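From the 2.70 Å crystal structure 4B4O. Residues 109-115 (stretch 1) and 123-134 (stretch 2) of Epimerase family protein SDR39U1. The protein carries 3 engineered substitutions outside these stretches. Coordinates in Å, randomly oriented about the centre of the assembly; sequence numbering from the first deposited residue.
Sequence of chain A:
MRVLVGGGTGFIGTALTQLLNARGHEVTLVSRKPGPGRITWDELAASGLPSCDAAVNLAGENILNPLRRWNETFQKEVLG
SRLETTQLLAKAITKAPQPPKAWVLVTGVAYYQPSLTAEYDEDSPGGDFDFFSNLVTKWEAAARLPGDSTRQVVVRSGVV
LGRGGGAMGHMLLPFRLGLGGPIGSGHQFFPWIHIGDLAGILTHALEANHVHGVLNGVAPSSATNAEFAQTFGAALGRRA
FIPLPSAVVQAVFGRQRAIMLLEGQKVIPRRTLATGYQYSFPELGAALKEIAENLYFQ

Stretch 1 (109-115) VAYYQPS
Stretch 2 123-134: DSPGGDFDFFSN

Stretch 1 opens with a short 3-10 segment, Val109 to Tyr111, tied by Tyr112 N to Val109 O at 2.9 Å, and then extends through Tyr112, Gln113 and Pro114 (psi 119 to 142°). Stretch 2 is loop until a helix begins at Phe131. In register, Tyr111 CA lies 4.2 Å from Ser133 CA, and Tyr112 CA 5.1 Å from Gly126 CA. Together the stretches bury 490 Å².

A direct backbone hydrogen bond between them runs from Gly127 N to Tyr111 O (2.9 Å, 150°). The same carbonyl receives a CA-H contact from Gly126 CA at 3.3 Å and meets the edge of the Phe129 ring, with CE2 3.2 Å from Tyr111 O. Both glycines suit this close approach. An ideal CB on Gly126 (phi/psi 170/-155°) would lie 2.2 Å from Tyr111 O, and one on Gly127, whose phi of 78° itself favours glycine, would lie 2.3 Å from Tyr111 CE1.

The Tyr111 CA-to-CB bond points away from stretch 2, but its t rotamer (chi1 -173°, chi2 84°) brings the ring back over the loop. Gly126 CA sits 4.0 Å from the ring centroid in a CH-pi contact, while Ser124 O approaches the ring edge, 3.6 Å from Tyr111 CE2. Tyr112 adopts m (chi1 -48°, chi2 -65°); its ring edge also faces Ser124 O, 3.9 Å from Tyr112 CE1, and its hydroxyl is bonded elsewhere in the structure.

Phe129 points toward stretch 1 in a p rotamer (chi1 54°, chi2 83°), laying its ring along the backbone from Ala110 to Pro114. Its CZ reaches Gln113 CA at 3.3 Å, and its CE1 packs against Pro114 CD at 3.6 Å. Gln113 covers one ring face: its CB is 4.1 Å from the Phe129 centroid, and chi1 166° (t), chi2 71° (p) and chi3 78° fold the side chain so that OE1 lies 3.5 Å from Phe129 CG. The amide is anchored by Gln113 NE2 donating to Pro114 O (3.0 Å). A water accepts from Gln113 N and donates to Pro125 O, each 2.8 Å from its oxygen, bridging the two backbones.

At the helix start, Asp130 (p, chi1 71°) is the N-cap, its OD1 accepting from Ser133 N at 2.7 Å. Ser133, also p (chi1 52°), turns OG back to accept from Phe129 N (3.1 Å) and Asp130 N (2.9 Å), while its CB packs 3.4 Å from Ala110 O. Ala110 CB meets Phe132 CB at 3.7 Å, an apolar contact beside the m-rotamer Phe132 ring, whose end leads away.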

# COMPACT_ATOMS: atom_id res chain seq x y z
N VAL A 109 -7.31 -0.11 -0.16
CA VAL A 109 -8.60 -0.12 -0.83
C VAL A 109 -9.62 -0.97 -0.08
O VAL A 109 -10.81 -0.95 -0.41
CB VAL A 109 -8.51 -0.60 -2.29
CG1 VAL A 109 -7.70 0.36 -3.14
CG2 VAL A 109 -7.98 -2.02 -2.36
N ALA A 110 -9.17 -1.71 0.93
CA ALA A 110 -10.08 -2.43 1.83
C ALA A 110 -11.18 -1.53 2.41
O ALA A 110 -12.20 -2.03 2.90
CB ALA A 110 -9.27 -3.07 2.94
N TYR A 111 -10.97 -0.22 2.39
CA TYR A 111 -12.00 0.75 2.80
C TYR A 111 -13.31 0.55 2.04
O TYR A 111 -14.39 0.75 2.59
CB TYR A 111 -11.48 2.18 2.57
CG TYR A 111 -12.37 3.28 3.10
CD1 TYR A 111 -12.31 3.67 4.43
CD2 TYR A 111 -13.25 3.95 2.27
CE1 TYR A 111 -13.11 4.67 4.93
CE2 TYR A 111 -14.07 4.94 2.76
CZ TYR A 111 -13.98 5.30 4.10
OH TYR A 111 -14.78 6.31 4.60
N TYR A 112 -13.21 0.20 0.76
CA TYR A 112 -14.38 0.07 -0.11
C TYR A 112 -14.97 -1.35 -0.08
O TYR A 112 -14.24 -2.33 -0.17
CB TYR A 112 -14.04 0.47 -1.56
CG TYR A 112 -13.29 1.78 -1.66
CD1 TYR A 112 -13.88 2.97 -1.29
CD2 TYR A 112 -11.98 1.81 -2.13
CE1 TYR A 112 -13.18 4.16 -1.38
CE2 TYR A 112 -11.28 3.00 -2.23
CZ TYR A 112 -11.88 4.17 -1.85
OH TYR A 112 -11.17 5.35 -1.97
N GLN A 113 -16.28 -1.42 0.08
CA GLN A 113 -16.99 -2.66 0.23
C GLN A 113 -16.78 -3.54 -1.02
O GLN A 113 -17.14 -3.17 -2.12
CB GLN A 113 -18.47 -2.34 0.47
CG GLN A 113 -19.49 -3.47 0.34
CD GLN A 113 -19.45 -4.51 1.46
OE1 GLN A 113 -19.96 -4.28 2.60
NE2 GLN A 113 -18.92 -5.70 1.11
N PRO A 114 -16.19 -4.73 -0.84
CA PRO A 114 -16.07 -5.64 -1.97
C PRO A 114 -17.42 -5.97 -2.56
O PRO A 114 -18.40 -6.13 -1.83
CB PRO A 114 -15.45 -6.89 -1.36
CG PRO A 114 -14.71 -6.39 -0.17
CD PRO A 114 -15.60 -5.31 0.38
N SER A 115 -17.45 -6.07 -3.89
CA SER A 115 -18.68 -6.14 -4.67
C SER A 115 -18.35 -6.51 -6.10
O SER A 115 -17.32 -6.15 -6.63
CB SER A 115 -19.40 -4.79 -4.65
OG SER A 115 -20.47 -4.75 -5.59
N ASP A 123 -14.18 9.55 -3.20
CA ASP A 123 -15.24 10.19 -2.45
C ASP A 123 -16.24 9.17 -1.97
O ASP A 123 -17.20 9.53 -1.31
CB ASP A 123 -15.92 11.28 -3.28
CG ASP A 123 -15.01 12.49 -3.53
OD1 ASP A 123 -14.24 12.87 -2.63
OD2 ASP A 123 -15.08 13.07 -4.64
N SER A 124 -16.04 7.90 -2.31
CA SER A 124 -17.04 6.90 -2.01
C SER A 124 -17.02 6.59 -0.52
O SER A 124 -15.96 6.53 0.10
CB SER A 124 -16.81 5.60 -2.81
OG SER A 124 -17.06 5.78 -4.18
N PRO A 125 -18.20 6.33 0.04
CA PRO A 125 -18.25 5.86 1.42
C PRO A 125 -17.80 4.41 1.66
O PRO A 125 -17.75 3.59 0.76
CB PRO A 125 -19.72 6.02 1.76
CG PRO A 125 -20.41 5.73 0.48
CD PRO A 125 -19.47 6.10 -0.64
N GLY A 126 -17.43 4.13 2.89
CA GLY A 126 -16.90 2.83 3.29
C GLY A 126 -16.33 2.89 4.70
O GLY A 126 -16.76 3.70 5.52
N GLY A 127 -15.40 1.99 4.98
CA GLY A 127 -14.68 2.00 6.25
C GLY A 127 -15.40 1.45 7.48
O GLY A 127 -14.92 1.70 8.60
N ASP A 128 -16.47 0.68 7.30
CA ASP A 128 -17.36 0.36 8.40
C ASP A 128 -18.09 -0.99 8.36
O ASP A 128 -19.15 -1.14 8.96
CB ASP A 128 -18.41 1.47 8.49
CG ASP A 128 -19.21 1.63 7.18
OD1 ASP A 128 -18.90 0.99 6.15
OD2 ASP A 128 -20.18 2.41 7.19
N PHE A 129 -17.55 -1.98 7.65
CA PHE A 129 -18.29 -3.24 7.38
C PHE A 129 -17.51 -4.52 7.66
O PHE A 129 -18.06 -5.61 7.56
CB PHE A 129 -18.76 -3.26 5.93
CG PHE A 129 -17.66 -3.04 4.96
CD1 PHE A 129 -16.84 -4.08 4.57
CD2 PHE A 129 -17.40 -1.76 4.49
CE1 PHE A 129 -15.80 -3.87 3.69
CE2 PHE A 129 -16.37 -1.54 3.61
CZ PHE A 129 -15.56 -2.59 3.20
N ASP A 130 -16.23 -4.40 7.97
CA ASP A 130 -15.41 -5.55 8.32
C ASP A 130 -14.15 -5.06 9.03
O ASP A 130 -13.94 -3.86 9.18
CB ASP A 130 -15.09 -6.43 7.10
CG ASP A 130 -14.08 -5.78 6.12
OD1 ASP A 130 -13.53 -4.70 6.37
OD2 ASP A 130 -13.87 -6.36 5.02
N PHE A 131 -13.30 -5.98 9.42
CA PHE A 131 -12.12 -5.62 10.15
C PHE A 131 -11.18 -4.65 9.42
O PHE A 131 -10.68 -3.67 9.99
CB PHE A 131 -11.34 -6.88 10.53
CG PHE A 131 -10.04 -6.58 11.20
CD1 PHE A 131 -9.98 -6.44 12.57
CD2 PHE A 131 -8.88 -6.44 10.47
CE1 PHE A 131 -8.79 -6.16 13.20
CE2 PHE A 131 -7.69 -6.16 11.09
CZ PHE A 131 -7.65 -6.03 12.45
N PHE A 132 -10.91 -4.94 8.15
CA PHE A 132 -9.94 -4.14 7.38
C PHE A 132 -10.47 -2.77 6.98
O PHE A 132 -9.71 -1.81 6.91
CB PHE A 132 -9.47 -4.93 6.16
CG PHE A 132 -8.73 -6.16 6.53
CD1 PHE A 132 -7.44 -6.07 7.05
CD2 PHE A 132 -9.31 -7.41 6.39
CE1 PHE A 132 -6.75 -7.20 7.44
CE2 PHE A 132 -8.62 -8.56 6.77
CZ PHE A 132 -7.33 -8.45 7.30
N SER A 133 -11.77 -2.67 6.72
CA SER A 133 -12.38 -1.37 6.45
C SER A 133 -12.36 -0.51 7.72
O SER A 133 -11.96 0.65 7.67
CB SER A 133 -13.80 -1.54 5.89
OG SER A 133 -14.60 -2.38 6.69
N ASN A 134 -12.75 -1.09 8.86
CA ASN A 134 -12.62 -0.40 10.14
C ASN A 134 -11.17 -0.02 10.43
O ASN A 134 -10.89 1.06 10.97
CB ASN A 134 -13.17 -1.25 11.31
CG ASN A 134 -14.70 -1.19 11.38
OD1 ASN A 134 -15.27 -0.10 11.37
ND2 ASN A 134 -15.37 -2.36 11.46
O HOH W 1 -17.98 0.77 0.68